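Voltage-sensor containing phosphatase (Ciona intestinalis, PDB 3V0D) probably removes phosphate from phosphoinositide lipids when membrane voltage changes, its cytosolic part pairing a PTEN-like phosphatase domain with a C2 domain. Local coordinates at residues A[221-229]-A[270-281]; A[139-150]-A[182-190]. The protein carries 1 engineered substitution. All coordinates share one frame; numbering follows the deposited sequence.

Contact 1. Residues A[221-229]-A[270-281]; sequences SDLSMQIVS and IKVRFMSTSKSL
Met225 and Phe274 face each other as a non-hydrogen-bonded pair of antiparallel strands 223-229 and 269-276 and form the tight half of the contact. With CG anti to the backbone N (chi1 -177°), the methionine runs alongside the phenylalanine: CG sits over one ring face, 3.6 Å above the plane and displaced toward its rim. Its sulfur follows in an oblique Met-aromatic approach, SD lying 3.6 Å from Phe274 CZ. On the same side of the sheet Val272 CG1 comes within 3.6 Å of Met225 CG, and Ile227 CG2 meets Ile270 CG2. Strand 202-210 of the second sheet lies against this apolar layer, as expected inside a C2 beta sandwich, and Phe290 stacks on Phe274.

The other face, which carries Ser224, Gln226, Val228, Lys271, Arg273 and Met275, is looser and for the most part partly exposed, with mainly polar side chains; Met275 was modelled in two conformers. Gln226 OE1 lies near the guanidinium plane and receives Arg273 NH1 at 2.9 Å, but the donor stands 48° out of the amide carbonyl plane. Both groups have further partners: Glu233 takes Gln226 NE2, while Asp286 forms salt bridges with Arg273 and Lys271.

Where strand 223-229 begins and strand 269-276 ends, Asp222 OD2 accepts the Ser276 hydroxyl with its anti lone pair, at 2.6 Å from OG. Ser276 OG in turn accepts from Ser278 N at 2.9 Å, closing an ST turn. These bonds fix the hydroxyl's rotation, consistent with an ionised Asp222 that holds, from the neighbouring strand, the serine on which the turn closes.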
loop_
_atom_site.group_PDB
_atom_site.type_symbol
_atom_site.label_atom_id
_atom_site.label_comp_id
_atom_site.label_asym_id
_atom_site.label_seq_id
_atom_site.Cartn_x
_atom_site.Cartn_y
_atom_site.Cartn_z
ATOM N N SER A 221 -4.809 23.872 -13.806
ATOM C CA SER A 221 -5.077 25.038 -12.991
ATOM C C SER A 221 -5.786 24.709 -11.686
ATOM O O SER A 221 -5.713 25.502 -10.745
ATOM C CB SER A 221 -5.885 26.082 -13.775
ATOM O OG SER A 221 -7.189 25.604 -14.098
ATOM N N ASP A 222 -6.495 23.583 -11.618
ATOM C CA ASP A 222 -7.177 23.188 -10.397
ATOM C C ASP A 222 -6.275 22.418 -9.423
ATOM O O ASP A 222 -6.700 22.161 -8.305
ATOM C CB ASP A 222 -8.402 22.313 -10.723
ATOM C CG ASP A 222 -8.054 21.135 -11.634
ATOM O OD1 ASP A 222 -7.659 21.396 -12.785
ATOM O OD2 ASP A 222 -8.157 19.967 -11.193
ATOM N N LEU A 223 -5.078 22.023 -9.849
ATOM C CA LEU A 223 -4.301 21.035 -9.116
ATOM C C LEU A 223 -3.325 21.631 -8.111
ATOM O O LEU A 223 -2.748 22.713 -8.316
ATOM C CB LEU A 223 -3.529 20.139 -10.097
ATOM C CG LEU A 223 -4.381 19.257 -11.021
ATOM C CD1 LEU A 223 -3.487 18.507 -11.993
ATOM C CD2 LEU A 223 -5.273 18.294 -10.241
ATOM N N SER A 224 -3.090 20.845 -7.074
ATOM C CA SER A 224 -2.004 21.093 -6.135
ATOM C C SER A 224 -1.364 19.744 -5.825
ATOM O O SER A 224 -1.969 18.689 -6.027
ATOM C CB SER A 224 -2.492 21.809 -4.875
ATOM O OG SER A 224 -3.573 21.126 -4.304
ATOM N N MET A 225 -0.136 19.790 -5.316
ATOM C CA MET A 225 0.629 18.576 -5.037
ATOM C C MET A 225 1.248 18.708 -3.658
ATOM O O MET A 225 1.915 19.704 -3.374
ATOM C CB MET A 225 1.726 18.376 -6.085
ATOM C CG MET A 225 2.513 17.092 -5.902
ATOM S SD MET A 225 3.857 16.901 -7.075
ATOM C CE MET A 225 5.016 18.103 -6.431
ATOM N N GLN A 226 1.031 17.703 -2.823
ATOM C CA GLN A 226 1.590 17.651 -1.482
ATOM C C GLN A 226 2.571 16.498 -1.411
ATOM O O GLN A 226 2.263 15.372 -1.819
ATOM C CB GLN A 226 0.459 17.412 -0.484
ATOM C CG GLN A 226 0.908 17.453 0.967
ATOM C CD GLN A 226 -0.184 16.994 1.889
ATOM O OE1 GLN A 226 -0.741 15.906 1.719
ATOM N NE2 GLN A 226 -0.490 17.801 2.912
ATOM N N ILE A 227 3.751 16.775 -0.862
ATOM C CA ILE A 227 4.753 15.732 -0.606
ATOM C C ILE A 227 4.793 15.480 0.902
ATOM O O ILE A 227 4.926 16.429 1.691
ATOM C CB ILE A 227 6.156 16.138 -1.126
ATOM C CG1 ILE A 227 6.092 16.526 -2.610
ATOM C CG2 ILE A 227 7.166 15.015 -0.839
ATOM C CD1 ILE A 227 7.428 16.899 -3.238
ATOM N N VAL A 228 4.673 14.206 1.266
ATOM C CA VAL A 228 4.628 13.769 2.656
ATOM C C VAL A 228 5.793 12.812 2.918
ATOM O O VAL A 228 6.050 11.891 2.116
ATOM C CB VAL A 228 3.273 13.064 2.940
ATOM C CG1 VAL A 228 3.253 12.386 4.318
ATOM C CG2 VAL A 228 2.116 14.035 2.793
ATOM N N SER A 229 6.471 13.016 4.048
ATOM C CA SER A 229 7.559 12.152 4.466
ATOM C C SER A 229 7.399 11.917 5.953
ATOM O O SER A 229 7.239 12.880 6.701
ATOM C CB SER A 229 8.899 12.838 4.223
ATOM O OG SER A 229 9.968 12.094 4.770
ATOM N N ILE A 270 8.242 8.104 0.289
ATOM C CA ILE A 270 7.649 9.401 0.014
ATOM C C ILE A 270 6.260 9.169 -0.547
ATOM O O ILE A 270 6.073 8.323 -1.436
ATOM C CB ILE A 270 8.529 10.185 -0.991
ATOM C CG1 ILE A 270 9.981 10.332 -0.475
ATOM C CG2 ILE A 270 7.926 11.544 -1.336
ATOM C CD1 ILE A 270 10.115 11.067 0.834
ATOM N N LYS A 271 5.297 9.924 -0.042
ATOM C CA LYS A 271 3.923 9.884 -0.521
ATOM C C LYS A 271 3.626 11.211 -1.198
ATOM O O LYS A 271 3.925 12.278 -0.647
ATOM C CB LYS A 271 3.003 9.689 0.675
ATOM C CG LYS A 271 1.541 9.571 0.351
ATOM C CD LYS A 271 0.698 9.535 1.643
ATOM C CE LYS A 271 -0.743 9.287 1.373
ATOM N NZ LYS A 271 -1.484 9.253 2.627
ATOM N N VAL A 272 3.035 11.153 -2.382
ATOM C CA VAL A 272 2.740 12.349 -3.161
ATOM C C VAL A 272 1.250 12.331 -3.437
ATOM O O VAL A 272 0.725 11.358 -4.003
ATOM C CB VAL A 272 3.538 12.361 -4.474
ATOM C CG1 VAL A 272 3.301 13.653 -5.216
ATOM C CG2 VAL A 272 5.034 12.171 -4.189
ATOM N N ARG A 273 0.554 13.384 -3.015
ATOM C CA ARG A 273 -0.899 13.492 -3.158
ATOM C C ARG A 273 -1.224 14.652 -4.075
ATOM O O ARG A 273 -0.660 15.746 -3.941
ATOM C CB ARG A 273 -1.565 13.745 -1.806
ATOM C CG ARG A 273 -1.342 12.602 -0.813
ATOM C CD ARG A 273 -1.884 12.959 0.595
ATOM N NE ARG A 273 -3.339 13.064 0.603
ATOM C CZ ARG A 273 -4.029 14.196 0.647
ATOM N NH1 ARG A 273 -3.427 15.370 0.774
ATOM N NH2 ARG A 273 -5.347 14.131 0.565
ATOM N N PHE A 274 -2.169 14.435 -4.972
ATOM C CA PHE A 274 -2.648 15.482 -5.877
ATOM C C PHE A 274 -4.073 15.805 -5.505
ATOM O O PHE A 274 -4.946 14.921 -5.481
ATOM C CB PHE A 274 -2.544 15.053 -7.348
ATOM C CG PHE A 274 -1.141 14.888 -7.793
ATOM C CD1 PHE A 274 -0.445 13.711 -7.493
ATOM C CD2 PHE A 274 -0.474 15.905 -8.470
ATOM C CE1 PHE A 274 0.872 13.539 -7.869
ATOM C CE2 PHE A 274 0.873 15.732 -8.869
ATOM C CZ PHE A 274 1.542 14.536 -8.540
ATOM N N MET A 275 -4.307 17.088 -5.219
ATOM C CA MET A 275 -5.610 17.620 -4.822
ATOM C C MET A 275 -6.146 18.521 -5.919
ATOM O O MET A 275 -5.374 19.025 -6.744
ATOM C CB MET A 275 -5.465 18.378 -3.496
ATOM C CG MET A 275 -5.137 17.449 -2.331
ATOM S SD MET A 275 -4.610 18.265 -0.834
ATOM C CE MET A 275 -2.984 18.786 -1.349
ATOM N N SER A 276 -7.457 18.743 -5.900
ATOM C CA SER A 276 -8.066 19.570 -6.921
ATOM C C SER A 276 -9.168 20.428 -6.366
ATOM O O SER A 276 -9.953 19.982 -5.525
ATOM C CB SER A 276 -8.654 18.679 -8.006
ATOM O OG SER A 276 -9.375 19.419 -8.966
ATOM N N THR A 277 -9.265 21.653 -6.874
ATOM C CA THR A 277 -10.406 22.503 -6.579
ATOM C C THR A 277 -11.613 22.198 -7.471
ATOM O O THR A 277 -12.671 22.793 -7.287
ATOM C CB THR A 277 -10.025 23.982 -6.747
ATOM O OG1 THR A 277 -9.574 24.189 -8.077
ATOM C CG2 THR A 277 -8.964 24.397 -5.739
ATOM N N SER A 278 -11.467 21.305 -8.444
ATOM C CA SER A 278 -12.552 20.988 -9.364
ATOM C C SER A 278 -13.603 20.111 -8.736
ATOM O O SER A 278 -13.280 19.033 -8.202
ATOM C CB SER A 278 -12.028 20.258 -10.596
ATOM O OG SER A 278 -13.126 19.786 -11.375
ATOM N N LYS A 279 -14.863 20.537 -8.873
ATOM C CA LYS A 279 -16.031 19.744 -8.442
ATOM C C LYS A 279 -16.393 18.604 -9.417
ATOM O O LYS A 279 -17.359 17.867 -9.182
ATOM C CB LYS A 279 -17.230 20.660 -8.175
ATOM C CG LYS A 279 -16.986 21.678 -7.073
ATOM C CD LYS A 279 -16.562 21.037 -5.750
ATOM C CE LYS A 279 -16.982 21.896 -4.542
ATOM N NZ LYS A 279 -16.222 23.183 -4.419
ATOM N N SER A 280 -15.627 18.459 -10.495
ATOM C CA SER A 280 -15.831 17.414 -11.505
ATOM C C SER A 280 -14.734 16.371 -11.469
ATOM O O SER A 280 -14.668 15.503 -12.331
ATOM C CB SER A 280 -15.878 18.024 -12.911
ATOM O OG SER A 280 -17.052 18.790 -13.103
ATOM N N LEU A 281 -13.830 16.452 -10.499
ATOM C CA LEU A 281 -12.795 15.445 -10.399
ATOM C C LEU A 281 -13.022 14.687 -9.075
ATOM O O LEU A 281 -12.746 15.214 -8.005
ATOM C CB LEU A 281 -11.425 16.110 -10.485
ATOM C CG LEU A 281 -10.242 15.139 -10.511
ATOM C CD1 LEU A 281 -10.346 14.144 -11.664
ATOM C CD2 LEU A 281 -8.937 15.891 -10.594
HETATM O O HOH W 1 -8.237 26.419 -8.513
#

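Contact 2. Residues A[139-150]-A[182-190]; sequences SWLLEDGKFDTA and VGYFEKIKK. With PO4 (phosphate ion), chain D.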
loop_
_atom_site.group_PDB
_atom_site.type_symbol
_atom_site.label_atom_id
_atom_site.label_comp_id
_atom_site.label_asym_id
_atom_site.label_seq_id
_atom_site.Cartn_x
_atom_site.Cartn_y
_atom_site.Cartn_z
ATOM N N SER A 139 4.287 -10.463 0.653
ATOM C CA SER A 139 5.715 -10.333 0.941
ATOM C C SER A 139 6.207 -11.559 1.724
ATOM O O SER A 139 7.297 -12.077 1.435
ATOM C CB SER A 139 5.980 -9.042 1.724
ATOM O OG SER A 139 5.674 -7.894 0.949
ATOM N N TRP A 140 5.441 -11.995 2.725
ATOM C CA TRP A 140 5.832 -13.197 3.481
ATOM C C TRP A 140 5.952 -14.422 2.585
ATOM O O TRP A 140 6.886 -15.194 2.720
ATOM C CB TRP A 140 4.866 -13.449 4.642
ATOM C CG TRP A 140 5.156 -14.763 5.279
ATOM C CD1 TRP A 140 4.416 -15.920 5.154
ATOM C CD2 TRP A 140 6.314 -15.115 6.023
ATOM N NE1 TRP A 140 5.036 -16.956 5.803
ATOM C CE2 TRP A 140 6.212 -16.491 6.329
ATOM C CE3 TRP A 140 7.431 -14.407 6.458
ATOM C CZ2 TRP A 140 7.188 -17.167 7.050
ATOM C CZ3 TRP A 140 8.405 -15.083 7.173
ATOM C CH2 TRP A 140 8.269 -16.444 7.467
ATOM N N LEU A 141 4.996 -14.601 1.667
ATOM C CA LEU A 141 5.034 -15.757 0.789
ATOM C C LEU A 141 6.253 -15.757 -0.110
ATOM O O LEU A 141 6.794 -16.822 -0.411
ATOM C CB LEU A 141 3.747 -15.854 -0.022
ATOM C CG LEU A 141 2.505 -16.133 0.801
ATOM C CD1 LEU A 141 1.253 -15.963 -0.058
ATOM C CD2 LEU A 141 2.580 -17.516 1.506
ATOM N N LEU A 142 6.702 -14.570 -0.528
ATOM C CA LEU A 142 7.960 -14.435 -1.249
ATOM C C LEU A 142 9.131 -14.817 -0.349
ATOM O O LEU A 142 10.036 -15.556 -0.752
ATOM C CB LEU A 142 8.168 -13.000 -1.732
ATOM C CG LEU A 142 7.319 -12.533 -2.892
ATOM C CD1 LEU A 142 7.507 -11.034 -3.113
ATOM C CD2 LEU A 142 7.630 -13.335 -4.159
ATOM N N GLU A 143 9.153 -14.282 0.871
ATOM C CA GLU A 143 10.243 -14.613 1.813
ATOM C C GLU A 143 10.319 -16.120 2.056
ATOM O O GLU A 143 11.412 -16.690 2.123
ATOM C CB GLU A 143 10.029 -13.892 3.141
ATOM C CG GLU A 143 11.110 -14.274 4.165
ATOM C CD GLU A 143 12.532 -13.970 3.714
ATOM O OE1 GLU A 143 13.480 -14.604 4.249
ATOM O OE2 GLU A 143 12.704 -13.115 2.828
ATOM N N ASP A 144 9.164 -16.757 2.191
ATOM C CA ASP A 144 9.093 -18.163 2.512
ATOM C C ASP A 144 9.337 -19.043 1.301
ATOM O O ASP A 144 9.399 -20.251 1.434
ATOM C CB ASP A 144 7.713 -18.458 3.116
ATOM C CG ASP A 144 7.697 -19.692 4.004
ATOM O OD1 ASP A 144 6.644 -20.360 4.010
ATOM O OD2 ASP A 144 8.714 -19.978 4.692
ATOM N N GLY A 145 9.466 -18.463 0.113
ATOM C CA GLY A 145 9.876 -19.192 -1.082
ATOM C C GLY A 145 8.775 -19.882 -1.853
ATOM O O GLY A 145 9.067 -20.563 -2.810
ATOM N N LYS A 146 7.521 -19.692 -1.449
ATOM C CA LYS A 146 6.400 -20.313 -2.155
ATOM C C LYS A 146 6.241 -19.769 -3.570
ATOM O O LYS A 146 5.776 -20.488 -4.475
ATOM C CB LYS A 146 5.112 -20.170 -1.336
ATOM C CG LYS A 146 5.121 -21.226 -0.191
ATOM C CD LYS A 146 4.071 -21.092 0.864
ATOM C CE LYS A 146 4.122 -22.295 1.810
ATOM N NZ LYS A 146 5.445 -22.556 2.435
ATOM N N PHE A 147 6.623 -18.507 -3.739
ATOM C CA PHE A 147 6.638 -17.849 -5.040
ATOM C C PHE A 147 7.947 -17.120 -5.174
ATOM O O PHE A 147 8.556 -16.748 -4.172
ATOM C CB PHE A 147 5.491 -16.838 -5.166
ATOM C CG PHE A 147 4.162 -17.472 -4.932
ATOM C CD1 PHE A 147 3.586 -17.446 -3.680
ATOM C CD2 PHE A 147 3.529 -18.198 -5.937
ATOM C CE1 PHE A 147 2.387 -18.077 -3.452
ATOM C CE2 PHE A 147 2.330 -18.831 -5.698
ATOM C CZ PHE A 147 1.771 -18.779 -4.461
ATOM N N ASP A 148 8.326 -16.888 -6.422
ATOM C CA ASP A 148 9.550 -16.194 -6.808
ATOM C C ASP A 148 9.290 -14.757 -7.268
ATOM O O ASP A 148 10.226 -13.959 -7.356
ATOM C CB ASP A 148 10.216 -16.914 -8.022
ATOM C CG ASP A 148 10.705 -18.324 -7.729
ATOM O OD1 ASP A 148 10.681 -19.161 -8.669
ATOM O OD2 ASP A 148 11.170 -18.593 -6.601
ATOM N N THR A 149 8.036 -14.460 -7.632
ATOM C CA THR A 149 7.675 -13.139 -8.173
ATOM C C THR A 149 6.540 -12.538 -7.362
ATOM O O THR A 149 5.629 -13.242 -6.891
ATOM C CB THR A 149 7.262 -13.194 -9.659
ATOM O OG1 THR A 149 5.987 -13.850 -9.814
ATOM C CG2 THR A 149 8.337 -13.879 -10.503
ATOM N N ALA A 150 6.591 -11.215 -7.200
ATOM C CA ALA A 150 5.511 -10.490 -6.537
ATOM C C ALA A 150 4.183 -10.745 -7.220
ATOM O O ALA A 150 3.172 -10.935 -6.545
ATOM C CB ALA A 150 5.820 -9.003 -6.487
ATOM N N VAL A 182 5.206 -4.609 -2.691
ATOM C CA VAL A 182 5.547 -6.032 -2.750
ATOM C C VAL A 182 6.680 -6.219 -3.776
ATOM O O VAL A 182 7.613 -7.003 -3.558
ATOM C CB VAL A 182 4.329 -6.931 -3.044
ATOM C CG1 VAL A 182 4.728 -8.393 -3.024
ATOM C CG2 VAL A 182 3.216 -6.676 -2.027
ATOM N N GLY A 183 6.615 -5.493 -4.896
ATOM C CA GLY A 183 7.686 -5.534 -5.886
ATOM C C GLY A 183 9.003 -5.038 -5.331
ATOM O O GLY A 183 10.061 -5.604 -5.623
ATOM N N TYR A 184 8.968 -3.978 -4.524
ATOM C CA TYR A 184 10.164 -3.518 -3.850
ATOM C C TYR A 184 10.755 -4.619 -2.966
ATOM O O TYR A 184 11.985 -4.811 -2.939
ATOM C CB TYR A 184 9.867 -2.316 -2.979
ATOM C CG TYR A 184 9.669 -0.974 -3.670
ATOM C CD1 TYR A 184 9.163 0.091 -2.928
ATOM C CD2 TYR A 184 10.010 -0.732 -5.006
ATOM C CE1 TYR A 184 9.062 1.366 -3.464
ATOM C CE2 TYR A 184 9.905 0.546 -5.558
ATOM C CZ TYR A 184 9.461 1.603 -4.766
ATOM O OH TYR A 184 9.368 2.891 -5.247
ATOM N N PHE A 185 9.907 -5.338 -2.221
ATOM C CA PHE A 185 10.408 -6.426 -1.405
ATOM C C PHE A 185 11.075 -7.513 -2.262
ATOM O O PHE A 185 12.143 -8.011 -1.917
ATOM C CB PHE A 185 9.309 -7.005 -0.509
ATOM C CG PHE A 185 9.853 -8.082 0.378
ATOM C CD1 PHE A 185 10.784 -7.781 1.372
ATOM C CD2 PHE A 185 9.523 -9.420 0.161
ATOM C CE1 PHE A 185 11.387 -8.801 2.114
ATOM C CE2 PHE A 185 10.099 -10.420 0.926
ATOM C CZ PHE A 185 11.014 -10.121 1.904
ATOM N N GLU A 186 10.447 -7.872 -3.372
ATOM C CA GLU A 186 11.059 -8.830 -4.288
ATOM C C GLU A 186 12.452 -8.364 -4.713
ATOM O O GLU A 186 13.407 -9.156 -4.729
ATOM C CB GLU A 186 10.157 -9.024 -5.500
ATOM C CG GLU A 186 10.738 -10.000 -6.539
ATOM C CD GLU A 186 9.970 -10.071 -7.854
ATOM O OE1 GLU A 186 8.815 -9.647 -7.927
ATOM O OE2 GLU A 186 10.537 -10.604 -8.838
ATOM N N LYS A 187 12.571 -7.082 -5.062
ATOM C CA LYS A 187 13.852 -6.527 -5.491
ATOM C C LYS A 187 14.877 -6.550 -4.361
ATOM O O LYS A 187 16.074 -6.810 -4.597
ATOM C CB LYS A 187 13.669 -5.099 -6.015
ATOM C CG LYS A 187 14.931 -4.476 -6.603
ATOM C CD LYS A 187 14.656 -3.205 -7.396
ATOM C CE LYS A 187 13.867 -3.491 -8.671
ATOM N NZ LYS A 187 14.535 -4.514 -9.541
ATOM N N ILE A 188 14.445 -6.251 -3.141
ATOM C CA ILE A 188 15.326 -6.297 -1.984
ATOM C C ILE A 188 15.870 -7.721 -1.765
ATOM O O ILE A 188 17.072 -7.918 -1.547
ATOM C CB ILE A 188 14.591 -5.751 -0.757
ATOM C CG1 ILE A 188 14.524 -4.237 -0.886
ATOM C CG2 ILE A 188 15.275 -6.177 0.553
ATOM C CD1 ILE A 188 13.565 -3.555 0.061
ATOM N N LYS A 189 14.990 -8.717 -1.840
ATOM C CA LYS A 189 15.429 -10.105 -1.704
ATOM C C LYS A 189 16.379 -10.504 -2.810
ATOM O O LYS A 189 17.396 -11.152 -2.554
ATOM C CB LYS A 189 14.184 -11.003 -1.585
ATOM C CG LYS A 189 14.422 -12.465 -1.258
ATOM C CD LYS A 189 13.109 -13.209 -1.029
ATOM C CE LYS A 189 13.332 -14.691 -0.788
ATOM N NZ LYS A 189 14.146 -14.978 0.401
ATOM N N LYS A 190 16.058 -10.138 -4.047
ATOM C CA LYS A 190 16.833 -10.625 -5.177
ATOM C C LYS A 190 18.139 -9.880 -5.377
ATOM O O LYS A 190 19.134 -10.507 -5.762
ATOM C CB LYS A 190 15.995 -10.584 -6.451
ATOM C CG LYS A 190 14.912 -11.647 -6.500
ATOM C CD LYS A 190 14.181 -11.659 -7.833
ATOM C CE LYS A 190 13.150 -12.789 -7.872
ATOM N NZ LYS A 190 12.356 -12.794 -9.130
HETATM P P PO4 D . 4.226 -24.833 5.337
HETATM O O1 PO4 D . 5.374 -24.265 6.136
HETATM O O2 PO4 D . 4.023 -26.248 5.844
HETATM O O3 PO4 D . 3.012 -23.978 5.642
HETATM O O4 PO4 D . 4.558 -24.825 3.881
#
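Lys190 NZ is held between two oxygens, giving a hydrogen bond to the backbone Asp148 O at 3.0 Å and a salt bridge to Glu186 OE2 at 2.9 Å. The other oxygen of that carboxylate, Glu186 OE1, takes Ala150 N across the contact in a nearly straight bond of 2.8 Å (171° at the hydrogen), although the donor approaches from above the carboxylate plane. Glu186 reaches this far because its chain is extended beyond a CG set anti to the backbone N (chi1 179°). Ala150 begins helix 150-161, with Thr149 as its N-cap.

Beside this polar edge lies an apolar patch. Val182 CG1 is wedged between Ala150 CB, at 3.7 Å, and Leu142 CD1, at 3.8 Å. Farther along helix 176-191, the Phe185 ring turns its edge to Glu143 OE2, which lies 3.6 Å from CZ, with carboxylate and ring planes 62° apart. Lys189 NZ makes a long, weak salt bridge with Glu143 OE2, and Lys111 pairs with Glu143 OE1.

Glu186 thus joins a lysine of its own helix to the first turn of another, and both the ammonium and the positive end of the helix dipole would be expected to stabilise its ionised form.

How the contacts relate
Contact 1 belongs to the C2 domain and contact 2 to the phosphatase domain; their centres are 32 Å apart, on opposite sides of the chain's centre, with nearest atoms about 7 Å from each other. Residues of both contacts reach across the gap: Tyr184 OH, on the helix of contact 2, bonds to Asn295 N at the end of strand 290-295, which flanks contact 1, and Lys271 touches Asn96. The PTP signature P-loop, where the engineered serine replaces the catalytic cysteine, precedes helix 131-143, whose far end enters contact 2. Just past that end, and apart from the contact itself, Lys146 and His33 hydrogen-bond a phosphate ion, probably from the crystallisation liquor.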